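Local atomic coordinates of alpha-glucosidase (Pseudoalteromonas sp. K8, PDB entry 5HQA), a protein that hydrolyses alpha-glucosides as a chloride-activated, calcium-binding member of glycoside hydrolase family 97. Residues G39-Q44 and I125-T130; A193-N198 and F205-T210. All blocks are in the same frame, centred on the assembly; numbering follows the deposited sequence.

Contact 1 (G39-Q44 and I125-T130); sequences GFEFKQ and ITKELT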
loop_
_atom_site.group_PDB
_atom_site.type_symbol
_atom_site.label_atom_id
_atom_site.label_comp_id
_atom_site.label_asym_id
_atom_site.label_seq_id
_atom_site.Cartn_x
_atom_site.Cartn_y
_atom_site.Cartn_z
ATOM N N GLY A 39 -1.732 -27.576 -2.000
ATOM C CA GLY A 39 -0.586 -28.421 -2.293
ATOM C C GLY A 39 0.502 -27.700 -3.075
ATOM O O GLY A 39 0.471 -26.482 -3.242
ATOM N N PHE A 40 1.477 -28.496 -3.541
ATOM C CA PHE A 40 2.663 -28.005 -4.239
ATOM C C PHE A 40 3.089 -28.973 -5.335
ATOM O O PHE A 40 2.942 -30.191 -5.201
ATOM C CB PHE A 40 3.891 -27.854 -3.322
ATOM C CG PHE A 40 3.703 -26.902 -2.184
ATOM C CD1 PHE A 40 3.851 -25.537 -2.374
ATOM C CD2 PHE A 40 3.417 -27.373 -0.917
ATOM C CE1 PHE A 40 3.689 -24.651 -1.307
ATOM C CE2 PHE A 40 3.250 -26.494 0.156
ATOM C CZ PHE A 40 3.386 -25.135 -0.042
ATOM N N GLU A 41 3.671 -28.411 -6.399
ATOM C CA GLU A 41 4.521 -29.142 -7.329
ATOM C C GLU A 41 5.925 -28.550 -7.284
ATOM O O GLU A 41 6.096 -27.342 -7.078
ATOM C CB GLU A 41 3.969 -29.089 -8.763
ATOM C CG GLU A 41 2.641 -29.805 -8.887
ATOM C CD GLU A 41 2.080 -29.798 -10.296
ATOM O OE1 GLU A 41 2.735 -29.254 -11.210
ATOM O OE2 GLU A 41 0.976 -30.348 -10.487
ATOM N N PHE A 42 6.928 -29.411 -7.484
ATOM C CA PHE A 42 8.337 -29.053 -7.397
ATOM C C PHE A 42 9.026 -29.410 -8.702
ATOM O O PHE A 42 8.529 -30.222 -9.483
ATOM C CB PHE A 42 9.048 -29.788 -6.252
ATOM C CG PHE A 42 8.358 -29.663 -4.927
ATOM C CD1 PHE A 42 8.570 -28.556 -4.127
ATOM C CD2 PHE A 42 7.510 -30.666 -4.476
ATOM C CE1 PHE A 42 7.937 -28.443 -2.893
ATOM C CE2 PHE A 42 6.869 -30.558 -3.247
ATOM C CZ PHE A 42 7.086 -29.446 -2.456
ATOM N N LYS A 43 10.196 -28.809 -8.921
ATOM C CA LYS A 43 10.945 -29.107 -10.134
ATOM C C LYS A 43 11.366 -30.568 -10.162
ATOM O O LYS A 43 11.227 -31.249 -11.186
ATOM C CB LYS A 43 12.166 -28.198 -10.245
ATOM C CG LYS A 43 13.042 -28.538 -11.434
ATOM C CD LYS A 43 14.219 -27.594 -11.546
ATOM C CE LYS A 43 15.202 -28.106 -12.576
ATOM N NZ LYS A 43 16.512 -27.422 -12.423
ATOM N N GLN A 44 11.872 -31.068 -9.043
ATOM C CA GLN A 44 12.387 -32.427 -8.981
ATOM C C GLN A 44 11.705 -33.273 -7.920
ATOM O O GLN A 44 11.397 -34.440 -8.168
ATOM C CB GLN A 44 13.907 -32.391 -8.737
ATOM C CG GLN A 44 14.559 -33.757 -8.678
ATOM C CD GLN A 44 14.349 -34.577 -9.948
ATOM O OE1 GLN A 44 14.474 -34.063 -11.065
ATOM N NE2 GLN A 44 14.021 -35.860 -9.778
ATOM N N ILE A 125 10.075 -24.906 -5.673
ATOM C CA ILE A 125 8.652 -24.942 -5.964
ATOM C C ILE A 125 8.424 -24.414 -7.372
ATOM O O ILE A 125 8.898 -23.327 -7.729
ATOM C CB ILE A 125 7.869 -24.116 -4.936
ATOM C CG1 ILE A 125 8.032 -24.698 -3.536
ATOM C CG2 ILE A 125 6.381 -24.010 -5.332
ATOM C CD1 ILE A 125 7.524 -23.759 -2.472
ATOM N N THR A 126 7.699 -25.188 -8.182
ATOM C CA THR A 126 7.296 -24.741 -9.504
ATOM C C THR A 126 5.824 -24.380 -9.582
ATOM O O THR A 126 5.436 -23.652 -10.498
ATOM C CB THR A 126 7.603 -25.816 -10.552
ATOM O OG1 THR A 126 7.011 -27.053 -10.140
ATOM C CG2 THR A 126 9.113 -26.004 -10.685
ATOM N N LYS A 127 5.003 -24.862 -8.651
ATOM C CA LYS A 127 3.605 -24.452 -8.611
ATOM C C LYS A 127 3.089 -24.610 -7.193
ATOM O O LYS A 127 3.342 -25.632 -6.550
ATOM C CB LYS A 127 2.745 -25.274 -9.582
ATOM C CG LYS A 127 1.339 -24.708 -9.769
ATOM C CD LYS A 127 0.601 -25.378 -10.915
ATOM C CE LYS A 127 1.387 -25.252 -12.211
ATOM N NZ LYS A 127 1.558 -23.845 -12.651
ATOM N N GLU A 128 2.384 -23.598 -6.707
ATOM C CA GLU A 128 1.574 -23.723 -5.506
ATOM C C GLU A 128 0.140 -23.982 -5.962
ATOM O O GLU A 128 -0.407 -23.205 -6.752
ATOM C CB GLU A 128 1.665 -22.463 -4.640
ATOM C CG GLU A 128 0.880 -22.598 -3.345
ATOM C CD GLU A 128 0.968 -21.375 -2.450
ATOM O OE1 GLU A 128 2.047 -20.734 -2.406
ATOM O OE2 GLU A 128 -0.045 -21.064 -1.779
ATOM N N LEU A 129 -0.453 -25.084 -5.498
ATOM C CA LEU A 129 -1.752 -25.525 -6.002
ATOM C C LEU A 129 -2.929 -24.821 -5.336
ATOM O O LEU A 129 -4.074 -25.054 -5.743
ATOM C CB LEU A 129 -1.893 -27.040 -5.827
ATOM C CG LEU A 129 -0.839 -27.868 -6.572
ATOM C CD1 LEU A 129 -1.052 -29.356 -6.318
ATOM C CD2 LEU A 129 -0.873 -27.570 -8.073
ATOM N N THR A 130 -2.671 -23.982 -4.330
ATOM C CA THR A 130 -3.698 -23.229 -3.619
ATOM C C THR A 130 -4.711 -22.612 -4.570
ATOM O O THR A 130 -4.345 -21.914 -5.521
ATOM C CB THR A 130 -3.032 -22.114 -2.820
ATOM O OG1 THR A 130 -2.005 -22.680 -2.005
ATOM C CG2 THR A 130 -4.072 -21.361 -1.953
HETATM O O HOH W 1 4.935 -27.620 -11.713
#
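I125 meets the rings of F40 and F42 together, and its side chain can be followed branch by branch. CB leads to CG1, set beside the backbone N and anti to the carbonyl carbon (chi1 -62°), and I125 CG1 touches F42 CE1 at 3.8 Å. I125 CG2 lies 3.8 Å from E41 O, and at the tip I125 CD1 stands 4.1 Å from both F40 CD1 and F40 CE1. An alanine here would probably leave a gap beside both rings, since every one of these contacts belongs to the atoms removed. E41 O is the polar centre, accepting from T126 N at 2.9 Å and K127 N at 3.1 Å, both from the same face of its carbonyl plane. On the side of E41 and K127, a water joins E41 OE1 (2.8 Å) to T126 OG1. Beyond F40, E128 CG sits 4.0 Å from F40 CE1, and the carboxylate of E128 forms a salt bridge with R229. Because T126 and K127 both face E41, the register shifts by one residue between E41 and F42: a classic beta bulge in an antiparallel pair of the N-terminal domain.

Contact 2 (A193-N198 and F205-T210); sequences AAMVLN and FQADLT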
loop_
_atom_site.group_PDB
_atom_site.type_symbol
_atom_site.label_atom_id
_atom_site.label_comp_id
_atom_site.label_asym_id
_atom_site.label_seq_id
_atom_site.Cartn_x
_atom_site.Cartn_y
_atom_site.Cartn_z
ATOM N N ALA A 193 7.959 -16.087 -3.416
ATOM C CA ALA A 193 7.491 -15.379 -4.601
ATOM C C ALA A 193 6.085 -14.840 -4.366
ATOM O O ALA A 193 5.255 -15.505 -3.741
ATOM C CB ALA A 193 7.495 -16.311 -5.817
ATOM N N ALA A 194 5.813 -13.638 -4.880
ATOM C CA ALA A 194 4.475 -13.076 -4.734
ATOM C C ALA A 194 3.447 -13.937 -5.454
ATOM O O ALA A 194 3.729 -14.558 -6.481
ATOM C CB ALA A 194 4.406 -11.649 -5.284
ATOM N N MET A 195 2.236 -13.952 -4.907
ATOM C CA MET A 195 1.111 -14.659 -5.501
ATOM C C MET A 195 0.329 -13.715 -6.411
ATOM O O MET A 195 -0.097 -12.635 -5.989
ATOM C CB MET A 195 0.206 -15.217 -4.405
ATOM C CG MET A 195 -1.019 -15.950 -4.915
ATOM S SD MET A 195 -2.009 -16.571 -3.523
ATOM C CE MET A 195 -2.672 -15.047 -2.820
ATOM N N VAL A 196 0.159 -14.127 -7.653
ATOM C CA VAL A 196 -0.800 -13.569 -8.593
ATOM C C VAL A 196 -1.955 -14.562 -8.672
ATOM O O VAL A 196 -1.769 -15.749 -8.393
ATOM C CB VAL A 196 -0.067 -13.375 -9.941
ATOM C CG1 VAL A 196 -0.980 -13.493 -11.121
ATOM C CG2 VAL A 196 0.754 -12.075 -9.915
ATOM N N LEU A 197 -3.161 -14.100 -9.009
ATOM C CA LEU A 197 -4.309 -15.001 -9.090
ATOM C C LEU A 197 -4.650 -15.277 -10.547
ATOM O O LEU A 197 -4.870 -14.347 -11.326
ATOM C CB LEU A 197 -5.529 -14.432 -8.364
ATOM C CG LEU A 197 -5.321 -14.258 -6.858
ATOM C CD1 LEU A 197 -6.559 -13.646 -6.206
ATOM C CD2 LEU A 197 -4.944 -15.598 -6.218
ATOM N N ASN A 198 -4.730 -16.557 -10.901
ATOM C CA ASN A 198 -4.909 -16.998 -12.280
ATOM C C ASN A 198 -6.223 -17.765 -12.336
ATOM O O ASN A 198 -6.331 -18.849 -11.757
ATOM C CB ASN A 198 -3.721 -17.871 -12.693
ATOM C CG ASN A 198 -3.781 -18.334 -14.138
ATOM O OD1 ASN A 198 -4.834 -18.354 -14.770
ATOM N ND2 ASN A 198 -2.629 -18.738 -14.658
ATOM N N PHE A 205 -9.759 -19.414 -8.836
ATOM C CA PHE A 205 -8.523 -18.642 -8.906
ATOM C C PHE A 205 -7.387 -19.449 -8.288
ATOM O O PHE A 205 -7.419 -19.768 -7.094
ATOM C CB PHE A 205 -8.704 -17.292 -8.217
ATOM C CG PHE A 205 -9.654 -16.400 -8.944
ATOM C CD1 PHE A 205 -11.020 -16.464 -8.688
ATOM C CD2 PHE A 205 -9.197 -15.547 -9.940
ATOM C CE1 PHE A 205 -11.912 -15.655 -9.389
ATOM C CE2 PHE A 205 -10.077 -14.735 -10.648
ATOM C CZ PHE A 205 -11.440 -14.789 -10.376
ATOM N N GLN A 206 -6.396 -19.795 -9.104
ATOM C CA GLN A 206 -5.265 -20.585 -8.643
ATOM C C GLN A 206 -4.080 -19.671 -8.364
ATOM O O GLN A 206 -3.828 -18.723 -9.115
ATOM C CB GLN A 206 -4.888 -21.633 -9.690
ATOM C CG GLN A 206 -3.886 -22.679 -9.234
ATOM C CD GLN A 206 -3.517 -23.598 -10.388
ATOM O OE1 GLN A 206 -3.134 -23.129 -11.462
ATOM N NE2 GLN A 206 -3.650 -24.897 -10.186
ATOM N N ALA A 207 -3.371 -19.943 -7.265
ATOM C CA ALA A 207 -2.125 -19.239 -6.982
ATOM C C ALA A 207 -1.166 -19.389 -8.155
ATOM O O ALA A 207 -0.953 -20.493 -8.670
ATOM C CB ALA A 207 -1.479 -19.778 -5.701
ATOM N N ASP A 208 -0.603 -18.266 -8.587
ATOM C CA ASP A 208 0.324 -18.219 -9.715
ATOM C C ASP A 208 1.548 -17.457 -9.207
ATOM O O ASP A 208 1.528 -16.227 -9.133
ATOM C CB ASP A 208 -0.346 -17.538 -10.910
ATOM C CG ASP A 208 0.493 -17.590 -12.176
ATOM O OD1 ASP A 208 1.736 -17.476 -12.086
ATOM O OD2 ASP A 208 -0.100 -17.721 -13.275
ATOM N N LEU A 209 2.590 -18.182 -8.806
ATOM C CA LEU A 209 3.731 -17.564 -8.139
ATOM C C LEU A 209 4.645 -16.905 -9.163
ATOM O O LEU A 209 4.989 -17.512 -10.177
ATOM C CB LEU A 209 4.510 -18.606 -7.336
ATOM C CG LEU A 209 3.716 -19.278 -6.213
ATOM C CD1 LEU A 209 4.628 -20.190 -5.417
ATOM C CD2 LEU A 209 3.074 -18.232 -5.288
ATOM N N THR A 210 5.053 -15.675 -8.894
ATOM C CA THR A 210 5.900 -14.961 -9.844
ATOM C C THR A 210 7.295 -15.574 -9.862
ATOM O O THR A 210 7.945 -15.640 -8.813
ATOM C CB THR A 210 5.956 -13.487 -9.473
ATOM O OG1 THR A 210 4.630 -12.950 -9.525
ATOM C CG2 THR A 210 6.836 -12.743 -10.456
#
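Q206 N donates to N198 O at 2.8 Å, a nearly straight bond with 173° at the hydrogen, and N198 N returns a bond to Q206 O. The side chain of N198 makes a further link: its ND2 donates to D208 OD2 at 3.1 Å, while D208 OD1 forms a salt bridge with R148. The N198 bond uses the anti lone pair of OD2, and the amide and carboxylate planes are nearly coplanar. N198 CG lies anti to its backbone N (chi1 -177°), as does CG of D208, and the two side chains share one face of the sheet although their residues are not directly paired. At the other end of the amide, N198 OD1 accepts from R200, so both ends of the group are tied and its rotation is probably fixed. The positive charge of R148, with the amide N-H of N198, would be expected to favour the carboxylate form of D208.

V196 runs beside D208 and points the same way, with V196 CG1 4.1 Å from D208 CB. V196 CG2 lies 4.0 Å from T210 OG1, a packing contact; the hydrogen bonds of that hydroxyl are to D411 and R148. The face of M195, L197, A207 and L209 is apolar. A207 CB is 3.9 Å from both CG and SD of M195, and M195 CB lies 4.3 Å from L209 CD2. Near the hairpin's other end, L197 CB packs on F205 CD2 at 4.1 Å.

Backbone bonds in both directions between V196 and D208 continue the antiparallel register; T210 N to A194 O carries the pairing past the end of the strand. The N-to-C directions of the two short strand segments make an angle of 138°, well short of 180°. This is a beta hairpin flanked on both edges: L197 bonds through its backbone to V168 of strand 167-168, and strand 122-134 borders strand 204-209, its F132 packing on M195 and L197.

Contact 1 and contact 2 have centres about 12 Å apart and belong to one antiparallel sheet of the N-terminal domain. Strand 122-134 is their connection: it pairs with strand 30-42 in contact 1 and with strand 204-209 of the hairpin in contact 2. The join is direct, with T130 O 2.8 Å from A207 N, a probable hydrogen bond, and E128 CB 3.8 Å from L209 CD1. Along the chain they come in series, contact 1 closing before contact 2 opens. Contact 1 spans 80 intervening residues and contact 2 only six, so a long-range pairing and a local hairpin are built into the same sheet, away from the glycan pocket and metal sites.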